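Local coordinates for protein tartronic semialdehyde reductase (Salmonella typhimurium, PDB 1YB4) that catalyses the reversible NAD(P)H-dependent reduction of 2-hydroxy-3-oxopropanoate (tartronate semialdehyde) to (R)-glycerate, at residues L181-V186 and E222-R227; A185-L190 and S280-A285. All coordinates share one frame; numbering follows the deposited sequence.

Contact 1 (L181-V186 and E222-R227); sequences LNIEAV and ERMINR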
ATOM      1  N   LEU A 181       0.219   0.970 -13.279  1.00 25.37           N
ATOM      2  CA  LEU A 181       1.265   0.371 -12.484  1.00 25.37           C
ATOM      3  C   LEU A 181       2.661   0.495 -13.134  1.00 24.53           C
ATOM      4  O   LEU A 181       3.646   0.712 -12.426  1.00 21.84           O
ATOM      5  CB  LEU A 181       0.906  -1.094 -12.177  1.00 24.16           C
ATOM      6  CG  LEU A 181       0.024  -1.204 -10.925  1.00 22.63           C
ATOM      7  CD1 LEU A 181      -1.231  -0.345 -11.095  1.00 14.51           C
ATOM      8  CD2 LEU A 181      -0.333  -2.657 -10.678  1.00 17.36           C
ATOM      9  N   ASN A 182       2.751   0.376 -14.464  1.00 23.20           N
ATOM     10  CA  ASN A 182       4.048   0.494 -15.154  1.00 21.86           C
ATOM     11  C   ASN A 182       4.559   1.931 -15.060  1.00 23.61           C
ATOM     12  O   ASN A 182       5.750   2.158 -14.808  1.00 24.97           O
ATOM     13  CB  ASN A 182       3.927   0.074 -16.615  1.00 17.27           C
ATOM     14  CG  ASN A 182       4.008  -1.421 -16.786  1.00 20.33           C
ATOM     15  OD1 ASN A 182       3.766  -2.175 -15.839  1.00 20.89           O
ATOM     16  ND2 ASN A 182       4.341  -1.869 -17.995  1.00 15.37           N
ATOM     17  N   ILE A 183       3.658   2.897 -15.233  1.00 23.86           N
ATOM     18  CA  ILE A 183       4.051   4.300 -15.132  1.00 23.56           C
ATOM     19  C   ILE A 183       4.565   4.586 -13.722  1.00 23.94           C
ATOM     20  O   ILE A 183       5.572   5.269 -13.548  1.00 25.87           O
ATOM     21  CB  ILE A 183       2.864   5.265 -15.450  1.00 20.43           C
ATOM     22  CG1 ILE A 183       2.520   5.189 -16.940  1.00 19.44           C
ATOM     23  CG2 ILE A 183       3.242   6.688 -15.104  1.00 12.59           C
ATOM     24  CD1 ILE A 183       1.243   5.954 -17.341  1.00 22.06           C
ATOM     25  N   GLU A 184       3.890   4.048 -12.712  1.00 23.36           N
ATOM     26  CA  GLU A 184       4.304   4.289 -11.341  1.00 23.02           C
ATOM     27  C   GLU A 184       5.646   3.614 -11.079  1.00 24.96           C
ATOM     28  O   GLU A 184       6.499   4.150 -10.362  1.00 25.27           O
ATOM     29  CB  GLU A 184       3.232   3.776 -10.380  1.00 25.41           C
ATOM     30  CG  GLU A 184       3.273   4.388  -8.981  1.00 24.91           C
ATOM     31  CD  GLU A 184       4.261   3.703  -8.058  1.00 29.44           C
ATOM     32  OE1 GLU A 184       4.668   2.557  -8.356  1.00 25.57           O
ATOM     33  OE2 GLU A 184       4.611   4.307  -7.018  1.00 29.03           O
ATOM     34  N   ALA A 185       5.844   2.446 -11.674  1.00 24.72           N
ATOM     35  CA  ALA A 185       7.098   1.732 -11.487  1.00 27.40           C
ATOM     36  C   ALA A 185       8.286   2.539 -12.025  1.00 27.29           C
ATOM     37  O   ALA A 185       9.285   2.726 -11.329  1.00 29.51           O
ATOM     38  CB  ALA A 185       7.030   0.363 -12.149  1.00 24.47           C
ATOM     39  N   VAL A 186       8.180   3.023 -13.257  1.00 27.12           N
ATOM     40  CA  VAL A 186       9.259   3.818 -13.843  1.00 25.61           C
ATOM     41  C   VAL A 186       9.523   5.053 -12.960  1.00 25.71           C
ATOM     42  O   VAL A 186      10.675   5.472 -12.792  1.00 27.84           O
ATOM     43  CB  VAL A 186       8.896   4.256 -15.300  1.00 23.76           C
ATOM     44  CG1 VAL A 186      10.069   4.990 -15.957  1.00 17.62           C
ATOM     45  CG2 VAL A 186       8.522   3.014 -16.118  1.00 19.87           C
ATOM     46  N   GLU A 222      10.751   8.777 -21.111  1.00 39.34           N
ATOM     47  CA  GLU A 222      11.258   9.971 -21.779  1.00 40.67           C
ATOM     48  C   GLU A 222      10.461  11.217 -21.362  1.00 36.86           C
ATOM     49  O   GLU A 222      11.038  12.252 -21.028  1.00 34.32           O
ATOM     50  CB  GLU A 222      11.178   9.764 -23.299  1.00 45.65           C
ATOM     51  CG  GLU A 222      11.912  10.799 -24.140  1.00 52.28           C
ATOM     52  CD  GLU A 222      13.399  10.501 -24.272  1.00 56.04           C
ATOM     53  OE1 GLU A 222      14.109  10.495 -23.238  1.00 59.69           O
ATOM     54  OE2 GLU A 222      13.855  10.271 -25.417  1.00 56.23           O
ATOM     55  N   ARG A 223       9.136  11.105 -21.374  1.00 33.24           N
ATOM     56  CA  ARG A 223       8.278  12.213 -20.995  1.00 32.94           C
ATOM     57  C   ARG A 223       8.594  12.764 -19.605  1.00 34.56           C
ATOM     58  O   ARG A 223       8.426  13.958 -19.352  1.00 35.66           O
ATOM     59  CB  ARG A 223       6.805  11.791 -21.061  1.00 33.81           C
ATOM     60  CG  ARG A 223       6.258  11.605 -22.461  1.00 32.97           C
ATOM     61  CD  ARG A 223       4.830  11.051 -22.444  1.00 39.74           C
ATOM     62  NE  ARG A 223       4.349  10.707 -23.785  1.00 43.31           N
ATOM     63  CZ  ARG A 223       3.157  10.176 -24.057  1.00 44.35           C
ATOM     64  NH1 ARG A 223       2.297   9.916 -23.082  1.00 45.00           N
ATOM     65  NH2 ARG A 223       2.828   9.892 -25.313  1.00 41.66           N
HETATM   66  N   MSE A 224       9.067  11.896 -18.711  1.00 35.64           N
HETATM   67  CA  MSE A 224       9.388  12.298 -17.345  1.00 35.85           C
HETATM   68  C   MSE A 224      10.700  13.051 -17.248  1.00 36.35           C
HETATM   69  O   MSE A 224      10.836  13.991 -16.456  1.00 35.60           O
HETATM   70  CB  MSE A 224       9.446  11.069 -16.430  1.00 38.26           C
HETATM   71  CG  MSE A 224       8.107  10.353 -16.209  1.00 43.26           C
HETATM   72 SE   MSE A 224       8.284   8.666 -15.205  1.00 51.81          SE
HETATM   73  CE  MSE A 224       6.859   7.653 -16.064  1.00 45.78           C
ATOM     74  N   ILE A 225      11.669  12.625 -18.051  1.00 37.44           N
ATOM     75  CA  ILE A 225      12.988  13.243 -18.062  1.00 39.24           C
ATOM     76  C   ILE A 225      12.982  14.636 -18.688  1.00 39.18           C
ATOM     77  O   ILE A 225      13.502  15.594 -18.115  1.00 37.84           O
ATOM     78  CB  ILE A 225      13.997  12.365 -18.827  1.00 42.35           C
ATOM     79  CG1 ILE A 225      14.069  10.965 -18.183  1.00 46.49           C
ATOM     80  CG2 ILE A 225      15.362  13.035 -18.823  1.00 42.98           C
ATOM     81  CD1 ILE A 225      15.091  10.003 -18.815  1.00 44.15           C
ATOM     82  N   ASN A 226      12.381  14.750 -19.864  1.00 38.63           N
ATOM     83  CA  ASN A 226      12.341  16.033 -20.538  1.00 41.64           C
ATOM     84  C   ASN A 226      11.219  16.921 -20.023  1.00 42.70           C
ATOM     85  O   ASN A 226      10.952  17.974 -20.593  1.00 45.93           O
ATOM     86  CB  ASN A 226      12.209  15.820 -22.047  1.00 40.00           C
ATOM     87  CG  ASN A 226      13.269  14.874 -22.592  1.00 42.83           C
ATOM     88  OD1 ASN A 226      14.421  14.888 -22.140  1.00 42.45           O
ATOM     89  ND2 ASN A 226      12.891  14.055 -23.573  1.00 40.51           N
ATOM     90  N   ARG A 227      10.576  16.491 -18.938  1.00 41.87           N
ATOM     91  CA  ARG A 227       9.459  17.223 -18.313  1.00 39.90           C
ATOM     92  C   ARG A 227       8.355  17.617 -19.298  1.00 35.51           C
ATOM     93  O   ARG A 227       7.727  18.666 -19.155  1.00 32.57           O
ATOM     94  CB  ARG A 227       9.973  18.476 -17.602  1.00 41.73           C
ATOM     95  CG  ARG A 227      11.269  18.252 -16.845  1.00 45.08           C
ATOM     96  CD  ARG A 227      11.110  17.182 -15.793  1.00 44.71           C
ATOM     97  NE  ARG A 227      10.309  17.646 -14.662  1.00 45.69           N
ATOM     98  CZ  ARG A 227       9.911  16.857 -13.673  1.00 42.81           C
ATOM     99  NH1 ARG A 227      10.239  15.570 -13.689  1.00 43.84           N
ATOM    100  NH2 ARG A 227       9.190  17.347 -12.677  1.00 38.85           N
TER
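Met224, modelled as selenomethionine, reaches from helix 215-225 to helix 167-195 and sets its end between Ile183 and Val186, which lie one turn apart. Its methyl CE makes the main contacts: it lies 3.9 Å from CG2 of Ile183 and 4.0 Å from CB of Val186. The same CE sits 3.7 Å from the backbone O of Ile183, so the methyl rests on the helix surface itself as well as on the two branched side chains. SE is farther back, 4.2 Å from Val186 CG1.

The orientations explain this fit. Met224 starts out toward the other helix, and the chain runs extended through CG (chi2 173°) before bending at chi3 (-146°), which turns CE toward Ile183. Val186 also starts toward its partner, whereas Ile183 leaves its backbone at a slant and offers the branch CG2. Both meet the selenomethionine at an oblique crossing. The backbones stay well apart, with the CA atoms of Val186 and Met224 9.2 Å from each other, and one long flexible side chain spans the interval.

Behind Met224 its helix ends: Asn226 is the first residue to leave helical geometry. Arg227 folds back, and its NH1 donates to Met224 O at 3.2 Å with an N-H...O angle of 148°. The donor approaches in the carbonyl plane, while the acceptor lies tilted from the guanidinium plane. NH1 also forms a salt bridge with Glu287, tying the end of helix 215-225 to helix 283-290.

No hydrogen bond joins the two segments. The buried contact is therefore held by dispersion and shape, consistent with apolar packing inside the helical domain, while the Arg227 bond to Met224 O lies at the margin, outside the apolar contact.

Contact 2 (A185-L190 and S280-A285); sequences AVSEAL and SAMVQA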
ATOM      1  N   ALA A 185       5.844   2.446 -11.674  1.00 24.72           N
ATOM      2  CA  ALA A 185       7.098   1.732 -11.487  1.00 27.40           C
ATOM      3  C   ALA A 185       8.286   2.539 -12.025  1.00 27.29           C
ATOM      4  O   ALA A 185       9.285   2.726 -11.329  1.00 29.51           O
ATOM      5  CB  ALA A 185       7.030   0.363 -12.149  1.00 24.47           C
ATOM      6  N   VAL A 186       8.180   3.023 -13.257  1.00 27.12           N
ATOM      7  CA  VAL A 186       9.259   3.818 -13.843  1.00 25.61           C
ATOM      8  C   VAL A 186       9.523   5.053 -12.960  1.00 25.71           C
ATOM      9  O   VAL A 186      10.675   5.472 -12.792  1.00 27.84           O
ATOM     10  CB  VAL A 186       8.896   4.256 -15.300  1.00 23.76           C
ATOM     11  CG1 VAL A 186      10.069   4.990 -15.957  1.00 17.62           C
ATOM     12  CG2 VAL A 186       8.522   3.014 -16.118  1.00 19.87           C
ATOM     13  N   SER A 187       8.461   5.612 -12.381  1.00 24.72           N
ATOM     14  CA  SER A 187       8.568   6.788 -11.506  1.00 26.65           C
ATOM     15  C   SER A 187       9.379   6.512 -10.224  1.00 28.28           C
ATOM     16  O   SER A 187      10.213   7.322  -9.808  1.00 26.37           O
ATOM     17  CB  SER A 187       7.168   7.270 -11.103  1.00 27.05           C
ATOM     18  OG  SER A 187       6.350   7.536 -12.233  1.00 25.92           O
ATOM     19  N   GLU A 188       9.125   5.367  -9.601  1.00 29.07           N
ATOM     20  CA  GLU A 188       9.814   5.002  -8.370  1.00 30.89           C
ATOM     21  C   GLU A 188      11.284   4.674  -8.614  1.00 31.42           C
ATOM     22  O   GLU A 188      12.147   5.027  -7.815  1.00 30.74           O
ATOM     23  CB  GLU A 188       9.123   3.798  -7.711  1.00 32.82           C
ATOM     24  CG  GLU A 188       7.910   4.159  -6.880  1.00 30.49           C
ATOM     25  CD  GLU A 188       7.372   2.994  -6.047  1.00 34.50           C
ATOM     26  OE1 GLU A 188       8.174   2.165  -5.547  1.00 29.38           O
ATOM     27  OE2 GLU A 188       6.136   2.923  -5.869  1.00 35.89           O
ATOM     28  N   ALA A 189      11.556   3.997  -9.726  1.00 32.28           N
ATOM     29  CA  ALA A 189      12.915   3.608 -10.099  1.00 30.04           C
ATOM     30  C   ALA A 189      13.797   4.799 -10.487  1.00 29.08           C
ATOM     31  O   ALA A 189      14.939   4.910 -10.038  1.00 29.72           O
ATOM     32  CB  ALA A 189      12.854   2.608 -11.243  1.00 30.06           C
ATOM     33  N   LEU A 190      13.266   5.690 -11.318  1.00 27.68           N
ATOM     34  CA  LEU A 190      14.029   6.853 -11.758  1.00 28.10           C
ATOM     35  C   LEU A 190      14.190   7.921 -10.659  1.00 26.89           C
ATOM     36  O   LEU A 190      15.289   8.451 -10.464  1.00 28.17           O
ATOM     37  CB  LEU A 190      13.392   7.442 -13.023  1.00 24.96           C
ATOM     38  CG  LEU A 190      13.504   6.528 -14.249  1.00 26.72           C
ATOM     39  CD1 LEU A 190      12.758   7.107 -15.431  1.00 26.87           C
ATOM     40  CD2 LEU A 190      14.954   6.359 -14.619  1.00 26.53           C
ATOM     41  N   SER A 280       1.877  10.618 -17.453  1.00 33.44           N
ATOM     42  CA  SER A 280       3.299  10.410 -17.223  1.00 31.61           C
ATOM     43  C   SER A 280       3.663  11.390 -16.107  1.00 29.43           C
ATOM     44  O   SER A 280       4.714  11.284 -15.473  1.00 31.56           O
ATOM     45  CB  SER A 280       4.109  10.707 -18.494  1.00 34.50           C
ATOM     46  OG  SER A 280       3.885  12.030 -18.951  1.00 38.42           O
ATOM     47  N   ALA A 281       2.765  12.337 -15.865  1.00 25.96           N
ATOM     48  CA  ALA A 281       2.942  13.329 -14.816  1.00 26.63           C
ATOM     49  C   ALA A 281       2.919  12.666 -13.432  1.00 28.98           C
ATOM     50  O   ALA A 281       3.165  13.307 -12.401  1.00 29.02           O
ATOM     51  CB  ALA A 281       1.851  14.365 -14.916  1.00 26.61           C
HETATM   52  N   MSE A 282       2.599  11.381 -13.430  1.00 28.59           N
HETATM   53  CA  MSE A 282       2.561  10.574 -12.222  1.00 31.20           C
HETATM   54  C   MSE A 282       3.827  10.782 -11.412  1.00 30.67           C
HETATM   55  O   MSE A 282       3.779  10.894 -10.193  1.00 32.53           O
HETATM   56  CB  MSE A 282       2.450   9.092 -12.608  1.00 37.76           C
HETATM   57  CG  MSE A 282       2.797   8.089 -11.518  1.00 42.97           C
HETATM   58 SE   MSE A 282       1.464   8.012 -10.131  1.00 56.35          SE
HETATM   59  CE  MSE A 282       2.439   8.850  -8.741  1.00 53.78           C
ATOM     60  N   VAL A 283       4.958  10.839 -12.110  1.00 29.93           N
ATOM     61  CA  VAL A 283       6.265  10.979 -11.483  1.00 27.13           C
ATOM     62  C   VAL A 283       6.338  12.107 -10.481  1.00 26.78           C
ATOM     63  O   VAL A 283       7.080  12.038  -9.496  1.00 29.90           O
ATOM     64  CB  VAL A 283       7.377  11.157 -12.559  1.00 27.01           C
ATOM     65  CG1 VAL A 283       7.132  12.420 -13.356  1.00 25.27           C
ATOM     66  CG2 VAL A 283       8.759  11.174 -11.902  1.00 23.69           C
ATOM     67  N   GLN A 284       5.558  13.147 -10.715  1.00 29.07           N
ATOM     68  CA  GLN A 284       5.570  14.288  -9.809  1.00 31.09           C
ATOM     69  C   GLN A 284       5.125  13.911  -8.397  1.00 28.18           C
ATOM     70  O   GLN A 284       5.576  14.510  -7.423  1.00 25.76           O
ATOM     71  CB  GLN A 284       4.679  15.409 -10.359  1.00 34.93           C
ATOM     72  CG  GLN A 284       5.167  15.963 -11.689  1.00 39.30           C
ATOM     73  CD  GLN A 284       4.459  17.241 -12.086  1.00 42.18           C
ATOM     74  OE1 GLN A 284       3.264  17.239 -12.385  1.00 47.15           O
ATOM     75  NE2 GLN A 284       5.195  18.345 -12.079  1.00 43.57           N
ATOM     76  N   ALA A 285       4.248  12.917  -8.287  1.00 26.77           N
ATOM     77  CA  ALA A 285       3.764  12.501  -6.980  1.00 26.98           C
ATOM     78  C   ALA A 285       4.895  11.939  -6.154  1.00 27.01           C
ATOM     79  O   ALA A 285       5.012  12.246  -4.973  1.00 26.64           O
ATOM     80  CB  ALA A 285       2.668  11.483  -7.121  1.00 28.79           C
TER
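The flat group at this contact is the peptide joining Met282 to Val283, and the hydroxyl of Ser187 lies over one of its faces. OG stands above the peptide plane, 3.6 Å from Val283 N, and no hydrogen bond forms across the segments; the N-H of Val283 goes instead to Ser280 O in a weak bond of 3.4 Å. The opposite face is backed by the peptide's own turn, where Ala281 O accepts Gln284 N at 2.9 Å. Met282 O accepts the N-H of Ala285.

Ser187 OG is closest to Val283 CA, at 3.5 Å, so it sits over the Val283 end of the peptide, and CG of Met282 reaches it on the same face, 3.7 Å from OG. Its CB follows alongside, 3.8 Å from Val283 CA. With chi1 at -56° the hydroxyl lies beside its own backbone N and is directed back along the helix, where it hydrogen-bonds to Ile183 O one turn earlier. The buried polar atom is thus satisfied within its own helix.

The small side chain allows a close approach: the CA atoms of Ser187 and Val283 are only 4.8 Å apart. Met282, modelled as selenomethionine, starts toward helix 167-195 but bends at chi2 and chi3, and it packs on Leu265 and Phe266 of helix 257-271. Val283 leans on Met224 and Phe229.

This is close backbone packing through a serine, near the 3-10 segment 280-281 that precedes the final helix 283-290. It joins that C-terminal element to the long helix 167-195 in the all-helical second domain of the 3-hydroxyisobutyrate dehydrogenase family.

In the fold
Contacts 1 and 2 use successive turns of helix 167-195, share Ala185 and Val186, and have centres about 5 Å apart. They touch directly: Ile183 CG2 lies 3.6 Å from Met282 CB, and Met224 CG is 3.7 Å from Val283 CG1. Ile183 of contact 1 is also the hydrogen-bond partner of Ser187 of contact 2. Together they gather helix 215-225 and the 280-285 segment against the long helix. Lys172, the predicted active-site residue, lies earlier on that helix, away from both contacts. Nearby, Leu181, Ala185 and Glu188 meet a second subunit, so the same helix also contributes to assembly.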